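Local coordinates for protein carboxylesterase (Ferroplasma acidiphilum, PDB 3WJ2) that probably hydrolyses carboxylic ester bonds as a carboxylesterase of the alpha/beta-hydrolase fold, at residues P241-T247 with V269-I274. Sequence-based numbering, arbitrary orientation.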
# COMPACT_ATOMS: atom_id res chain seq x y z
N PRO B 241 -22.08 16.72 -9.90
CA PRO B 241 -23.09 16.06 -9.08
C PRO B 241 -22.53 15.18 -7.95
O PRO B 241 -21.43 14.66 -8.07
CB PRO B 241 -23.77 15.10 -10.08
CG PRO B 241 -23.44 15.65 -11.50
CD PRO B 241 -21.99 16.18 -11.27
N PRO B 242 -23.29 15.05 -6.85
CA PRO B 242 -22.89 14.18 -5.73
C PRO B 242 -22.52 12.79 -6.35
O PRO B 242 -23.18 12.38 -7.33
CB PRO B 242 -24.15 14.10 -4.89
CG PRO B 242 -24.87 15.46 -5.23
CD PRO B 242 -24.61 15.70 -6.66
N ALA B 243 -21.50 12.17 -5.77
CA ALA B 243 -20.98 10.94 -6.35
C ALA B 243 -21.04 9.80 -5.31
O ALA B 243 -20.88 10.01 -4.06
CB ALA B 243 -19.54 11.09 -6.78
N ILE B 244 -21.26 8.59 -5.86
CA ILE B 244 -20.96 7.34 -5.11
C ILE B 244 -19.92 6.62 -5.97
O ILE B 244 -20.16 6.35 -7.17
CB ILE B 244 -22.17 6.47 -4.96
CG1 ILE B 244 -23.31 7.22 -4.25
CG2 ILE B 244 -21.82 5.14 -4.24
CD1 ILE B 244 -24.72 6.42 -4.30
N MET B 245 -18.78 6.24 -5.34
CA MET B 245 -17.66 5.59 -6.05
C MET B 245 -17.43 4.26 -5.36
O MET B 245 -17.30 4.19 -4.15
CB MET B 245 -16.33 6.38 -5.98
CG MET B 245 -15.15 5.61 -6.53
SD MET B 245 -15.17 5.56 -8.37
CE MET B 245 -14.63 7.28 -8.81
N VAL B 246 -17.44 3.20 -6.20
CA VAL B 246 -17.09 1.85 -5.63
C VAL B 246 -15.87 1.40 -6.38
O VAL B 246 -15.79 1.34 -7.59
CB VAL B 246 -18.26 0.86 -5.98
CG1 VAL B 246 -17.88 -0.54 -5.48
CG2 VAL B 246 -19.60 1.39 -5.31
N THR B 247 -14.83 1.05 -5.61
CA THR B 247 -13.62 0.45 -6.19
C THR B 247 -13.46 -0.94 -5.58
O THR B 247 -14.15 -1.34 -4.63
CB THR B 247 -12.34 1.31 -5.76
OG1 THR B 247 -12.08 1.07 -4.37
CG2 THR B 247 -12.68 2.79 -5.94
N VAL B 269 -17.38 18.70 -3.74
CA VAL B 269 -18.52 17.94 -4.27
C VAL B 269 -18.80 16.81 -3.24
O VAL B 269 -17.82 16.22 -2.79
CB VAL B 269 -18.08 17.31 -5.56
CG1 VAL B 269 -19.15 16.37 -6.16
CG2 VAL B 269 -17.77 18.49 -6.63
N ARG B 270 -20.07 16.59 -2.95
CA ARG B 270 -20.49 15.47 -2.02
C ARG B 270 -20.03 14.17 -2.67
O ARG B 270 -20.21 14.02 -3.89
CB ARG B 270 -21.97 15.41 -1.86
CG ARG B 270 -22.51 16.32 -0.78
CD ARG B 270 -24.03 16.29 -0.89
NE ARG B 270 -24.53 15.00 -0.45
CZ ARG B 270 -25.64 14.37 -0.82
NH1 ARG B 270 -26.52 14.90 -1.70
NH2 ARG B 270 -25.94 13.23 -0.23
N ALA B 271 -19.32 13.33 -1.91
CA ALA B 271 -18.90 12.05 -2.56
C ALA B 271 -18.68 11.09 -1.43
O ALA B 271 -18.15 11.45 -0.35
CB ALA B 271 -17.68 12.22 -3.39
N VAL B 272 -19.10 9.84 -1.65
CA VAL B 272 -18.75 8.71 -0.77
C VAL B 272 -18.04 7.70 -1.60
O VAL B 272 -18.45 7.43 -2.75
CB VAL B 272 -20.06 8.18 -0.08
CG1 VAL B 272 -21.21 7.75 -1.09
CG2 VAL B 272 -19.65 7.00 0.86
N GLY B 273 -16.92 7.21 -1.08
CA GLY B 273 -16.15 6.22 -1.80
C GLY B 273 -15.95 4.99 -0.92
O GLY B 273 -15.51 5.13 0.24
N ILE B 274 -16.21 3.79 -1.50
CA ILE B 274 -15.93 2.54 -0.73
C ILE B 274 -15.10 1.61 -1.57
O ILE B 274 -15.36 1.51 -2.78
CB ILE B 274 -17.22 1.82 -0.22
CG1 ILE B 274 -18.18 1.66 -1.38
CG2 ILE B 274 -17.87 2.61 0.97
CD1 ILE B 274 -19.34 0.67 -1.05
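I244 lays its CG1 against CG1 of V272 at 3.8 Å, and two residues further along the strand V246 CG2 meets I274 CG1 at 4.2 Å. These beta-branched residues suit extended backbone and give their face of the sheet an oily surface, on which I244 and V246 receive helix 291-303. The opposite face carries A243, A271 and M245; G273, paired with M245, adds no side chain there. A243 CB and A271 CB lie 4.0 Å apart; alanine's methyl leaves room for helix 254-266, whose L264 packs on A243, while the flexible M245 side chain leads away from strand 271-280 to reach Y260 and V261 of that helix.

Five backbone hydrogen bonds join the strands in parallel register: A243 N to R270 O, M245 N to V272 O, I274 N to M245 O and T247 N to I274 O, all 2.9 Å, and V272 N to A243 O, 3.0 Å. P242 sits just before this ladder, where its missing amide hydrogen costs no bond to segment 269-274; its CB lies over one face of the R270 guanidinium, whose NE forms a salt bridge with D291 of the second subunit. I274 packs on its own counterpart in that subunit, so the outermost strand of the chain lies at a subunit interface. Two parallel neighbours joined through helix 254-266 make a beta-alpha-beta crossover, the repeat that builds the central sheet of the alpha/beta-hydrolase fold.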